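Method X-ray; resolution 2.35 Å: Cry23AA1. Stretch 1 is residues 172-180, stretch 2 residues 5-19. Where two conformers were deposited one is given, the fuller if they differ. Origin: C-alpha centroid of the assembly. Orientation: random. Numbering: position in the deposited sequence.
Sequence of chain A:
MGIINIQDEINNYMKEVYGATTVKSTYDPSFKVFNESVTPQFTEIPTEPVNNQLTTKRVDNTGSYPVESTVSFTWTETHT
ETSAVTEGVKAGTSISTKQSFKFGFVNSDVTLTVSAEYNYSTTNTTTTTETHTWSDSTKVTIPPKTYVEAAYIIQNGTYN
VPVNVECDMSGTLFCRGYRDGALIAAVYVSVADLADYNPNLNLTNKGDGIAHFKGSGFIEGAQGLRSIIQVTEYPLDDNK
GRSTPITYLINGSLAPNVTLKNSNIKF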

# COMPACT_ATOMS: atom_id res chain seq x y z
N THR A 172 42.03 -2.62 -8.16
CA THR A 172 42.83 -2.17 -7.05
C THR A 172 42.90 -0.67 -7.03
O THR A 172 42.54 -0.01 -8.01
CB THR A 172 44.29 -2.66 -7.19
OG1 THR A 172 44.82 -2.17 -8.44
CG2 THR A 172 44.39 -4.18 -7.15
N LEU A 173 43.35 -0.14 -5.90
CA LEU A 173 43.78 1.25 -5.82
C LEU A 173 45.30 1.24 -5.65
O LEU A 173 45.87 0.37 -4.95
CB LEU A 173 43.14 1.98 -4.62
CG LEU A 173 41.64 2.26 -4.86
CD1 LEU A 173 40.84 0.98 -4.44
CD2 LEU A 173 41.20 3.52 -4.10
N PHE A 174 45.92 2.23 -6.26
CA PHE A 174 47.27 2.51 -6.04
C PHE A 174 47.40 3.44 -4.88
O PHE A 174 46.93 4.56 -4.97
CB PHE A 174 47.95 3.10 -7.29
CG PHE A 174 49.47 3.23 -7.12
CD1 PHE A 174 50.24 2.10 -6.84
CD2 PHE A 174 50.06 4.44 -7.12
CE1 PHE A 174 51.60 2.18 -6.64
CE2 PHE A 174 51.43 4.54 -6.89
CZ PHE A 174 52.20 3.40 -6.67
N CYS A 175 48.05 3.02 -3.79
CA CYS A 175 48.10 3.86 -2.58
C CYS A 175 49.53 4.30 -2.12
O CYS A 175 50.45 3.48 -1.97
CB CYS A 175 47.33 3.21 -1.40
SG CYS A 175 45.89 2.16 -1.93
N ARG A 176 49.66 5.60 -1.92
CA ARG A 176 50.85 6.23 -1.48
C ARG A 176 50.65 6.67 -0.03
O ARG A 176 49.75 7.45 0.24
CB ARG A 176 51.16 7.46 -2.39
CG ARG A 176 51.36 7.16 -3.96
CD ARG A 176 51.56 8.48 -4.75
NE ARG A 176 51.98 8.39 -6.16
CZ ARG A 176 51.13 8.36 -7.23
NH1 ARG A 176 49.80 8.35 -7.01
NH2 ARG A 176 51.60 8.32 -8.51
N GLY A 177 51.46 6.15 0.90
CA GLY A 177 51.47 6.60 2.29
C GLY A 177 52.69 7.45 2.58
O GLY A 177 53.77 7.14 2.12
N TYR A 178 52.53 8.52 3.33
CA TYR A 178 53.60 9.39 3.71
C TYR A 178 53.60 9.56 5.19
O TYR A 178 52.54 9.46 5.82
CB TYR A 178 53.45 10.78 3.12
CG TYR A 178 53.21 10.79 1.66
CD1 TYR A 178 54.24 11.01 0.75
CD2 TYR A 178 51.89 10.56 1.16
CE1 TYR A 178 53.96 11.02 -0.67
CE2 TYR A 178 51.62 10.54 -0.17
CZ TYR A 178 52.64 10.78 -1.09
OH TYR A 178 52.26 10.78 -2.41
N ARG A 179 54.80 9.78 5.73
CA ARG A 179 55.07 9.99 7.16
C ARG A 179 56.29 10.94 7.28
O ARG A 179 57.29 10.72 6.60
CB ARG A 179 55.39 8.64 7.80
CG ARG A 179 55.23 8.55 9.33
CD ARG A 179 56.15 7.47 9.85
NE ARG A 179 55.63 6.76 11.01
CZ ARG A 179 55.33 5.46 11.01
NH1 ARG A 179 55.48 4.73 9.89
NH2 ARG A 179 54.88 4.90 12.14
N ASP A 180 56.21 11.97 8.12
CA ASP A 180 57.40 12.83 8.41
C ASP A 180 58.13 13.35 7.16
O ASP A 180 59.38 13.23 7.06
CB ASP A 180 58.48 12.09 9.30
CG ASP A 180 57.92 11.60 10.64
OD1 ASP A 180 58.24 10.43 11.01
OD2 ASP A 180 57.16 12.35 11.31
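Stretch 2 5-19: NIQDEINNYMKEVYG

Stretch 2 is mostly helix, residues 6 to 18, and it packs on the strand formed by residues 172 to 179. The two run in broadly the same direction. Their axes cross at -48° and come within 9.1 Å. Leu 173, Cys 175 and Arg 179 point toward the helix; Gly 177, in the same alternation, has no side chain.

Asn 5 caps the helix: Asn 5 OD1 accepts from Asp 8 N at 2.9 Å. Ile 6 starts the contact, with Ile 6 CG2 4.1 Å from Leu 173 CD1, though the end of its side chain leads away. Gln 7 points sideways, but Gln 7 CG comes to 3.8 Å from Leu 173 CD2. One turn on, Ile 10 lies between two strand residues. Ile 10 CG1 is 4.2 Å from Leu 173 CD2, and Ile 10 CG2 is 3.5 Å from Cys 175 SG. Met 14 SD is 3.8 Å from Cys 175 CB, and Met 14 CE is 3.8 Å from Gly 177 N. Here the backbones are close, with Met 14 CA 6.6 Å from Gly 177 CA; glycine leaves room for the methionine methyl.

The helix ends at Tyr 18, and Tyr 18 O is 3.1 Å from Arg 179 NH1. Gly 19 turns out of the helix with positive phi. Gly 19 O lies over one face of the Arg 179 guanidinium, 3.5 Å from Arg 179 CZ.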

# COMPACT_ATOMS: atom_id res chain seq x y z
N ASN A 5 32.66 5.07 1.87
CA ASN A 5 33.58 5.69 0.88
C ASN A 5 34.88 4.81 0.73
O ASN A 5 35.64 4.73 1.67
CB ASN A 5 33.93 7.12 1.34
CG ASN A 5 34.78 7.86 0.34
OD1 ASN A 5 35.81 7.34 -0.11
ND2 ASN A 5 34.35 9.06 -0.05
N ILE A 6 35.03 4.07 -0.37
CA ILE A 6 36.14 3.17 -0.58
C ILE A 6 37.50 3.87 -0.27
O ILE A 6 38.24 3.43 0.62
CB ILE A 6 36.17 2.64 -1.99
CG1 ILE A 6 34.90 1.82 -2.28
CG2 ILE A 6 37.44 1.71 -2.23
CD1 ILE A 6 34.67 0.74 -1.28
N GLN A 7 37.71 5.03 -0.89
CA GLN A 7 38.85 5.83 -0.62
C GLN A 7 39.06 6.14 0.82
O GLN A 7 40.21 5.98 1.28
CB GLN A 7 38.94 7.06 -1.52
CG GLN A 7 39.34 6.66 -2.93
CD GLN A 7 39.68 7.86 -3.79
OE1 GLN A 7 38.79 8.59 -4.22
NE2 GLN A 7 40.99 8.04 -4.12
N ASP A 8 38.04 6.57 1.57
CA ASP A 8 38.29 6.90 2.97
C ASP A 8 38.70 5.63 3.72
O ASP A 8 39.39 5.71 4.73
CB ASP A 8 37.06 7.47 3.69
CG ASP A 8 36.63 8.88 3.18
OD1 ASP A 8 37.43 9.68 2.59
OD2 ASP A 8 35.46 9.21 3.43
N GLU A 9 38.20 4.47 3.31
CA GLU A 9 38.46 3.27 4.08
C GLU A 9 39.90 2.75 3.68
O GLU A 9 40.60 2.19 4.54
CB GLU A 9 37.47 2.15 3.84
CG GLU A 9 36.00 2.34 4.26
CD GLU A 9 35.79 2.75 5.66
OE1 GLU A 9 36.56 2.28 6.53
OE2 GLU A 9 34.84 3.57 5.89
N ILE A 10 40.30 2.95 2.42
CA ILE A 10 41.70 2.77 2.03
C ILE A 10 42.56 3.76 2.83
O ILE A 10 43.59 3.44 3.33
CB ILE A 10 41.91 3.02 0.55
CG1 ILE A 10 41.38 1.89 -0.26
CG2 ILE A 10 43.40 3.17 0.26
CD1 ILE A 10 41.65 0.58 0.30
N ASN A 11 42.09 4.97 2.99
CA ASN A 11 42.86 5.90 3.75
C ASN A 11 43.09 5.28 5.15
O ASN A 11 44.21 5.31 5.69
CB ASN A 11 42.13 7.24 3.79
CG ASN A 11 42.87 8.32 4.50
OD1 ASN A 11 43.01 8.30 5.74
ND2 ASN A 11 43.30 9.34 3.75
N ASN A 12 42.05 4.67 5.72
CA ASN A 12 42.17 4.23 7.10
C ASN A 12 43.09 2.99 7.20
O ASN A 12 43.87 2.88 8.11
CB ASN A 12 40.80 4.02 7.80
CG ASN A 12 40.95 3.52 9.25
OD1 ASN A 12 41.40 4.25 10.17
ND2 ASN A 12 40.57 2.27 9.46
N TYR A 13 42.96 2.10 6.24
CA TYR A 13 43.78 0.95 6.12
C TYR A 13 45.28 1.36 6.02
O TYR A 13 46.15 0.85 6.79
CB TYR A 13 43.33 0.22 4.87
CG TYR A 13 44.26 -0.88 4.43
CD1 TYR A 13 44.07 -2.19 4.86
CD2 TYR A 13 45.33 -0.60 3.57
CE1 TYR A 13 44.92 -3.21 4.43
CE2 TYR A 13 46.18 -1.63 3.13
CZ TYR A 13 45.98 -2.91 3.57
OH TYR A 13 46.84 -3.92 3.17
N MET A 14 45.58 2.31 5.14
CA MET A 14 46.94 2.71 4.99
C MET A 14 47.52 3.27 6.28
O MET A 14 48.68 3.05 6.58
CB MET A 14 47.10 3.74 3.88
CG MET A 14 47.01 3.19 2.48
SD MET A 14 48.20 1.89 2.03
CE MET A 14 49.62 2.97 1.80
N LYS A 15 46.75 4.08 6.99
CA LYS A 15 47.27 4.66 8.21
C LYS A 15 47.48 3.59 9.28
O LYS A 15 48.46 3.65 9.98
CB LYS A 15 46.37 5.75 8.74
CG LYS A 15 46.41 6.99 7.86
CD LYS A 15 45.62 8.18 8.42
CE LYS A 15 45.65 9.31 7.39
NZ LYS A 15 44.76 10.48 7.73
N GLU A 16 46.59 2.62 9.36
CA GLU A 16 46.69 1.64 10.41
C GLU A 16 47.81 0.66 10.14
O GLU A 16 48.52 0.26 11.07
CB GLU A 16 45.37 0.87 10.63
CG GLU A 16 44.33 1.78 11.38
CD GLU A 16 43.01 1.06 11.65
OE1 GLU A 16 42.79 -0.06 11.11
OE2 GLU A 16 42.22 1.62 12.45
N VAL A 17 47.96 0.28 8.88
CA VAL A 17 48.84 -0.79 8.56
C VAL A 17 50.29 -0.31 8.46
O VAL A 17 51.19 -1.03 8.93
CB VAL A 17 48.41 -1.49 7.27
CG1 VAL A 17 49.57 -2.38 6.71
CG2 VAL A 17 47.12 -2.32 7.53
N TYR A 18 50.49 0.88 7.89
CA TYR A 18 51.82 1.40 7.59
C TYR A 18 52.24 2.51 8.51
O TYR A 18 53.39 2.95 8.45
CB TYR A 18 51.93 1.88 6.11
CG TYR A 18 51.78 0.71 5.17
CD1 TYR A 18 52.76 -0.27 5.11
CD2 TYR A 18 50.62 0.51 4.43
CE1 TYR A 18 52.62 -1.38 4.31
CE2 TYR A 18 50.48 -0.62 3.64
CZ TYR A 18 51.50 -1.55 3.57
OH TYR A 18 51.38 -2.69 2.81
N GLY A 19 51.33 3.03 9.33
CA GLY A 19 51.68 4.22 10.16
C GLY A 19 51.76 5.48 9.33
O GLY A 19 52.22 6.50 9.81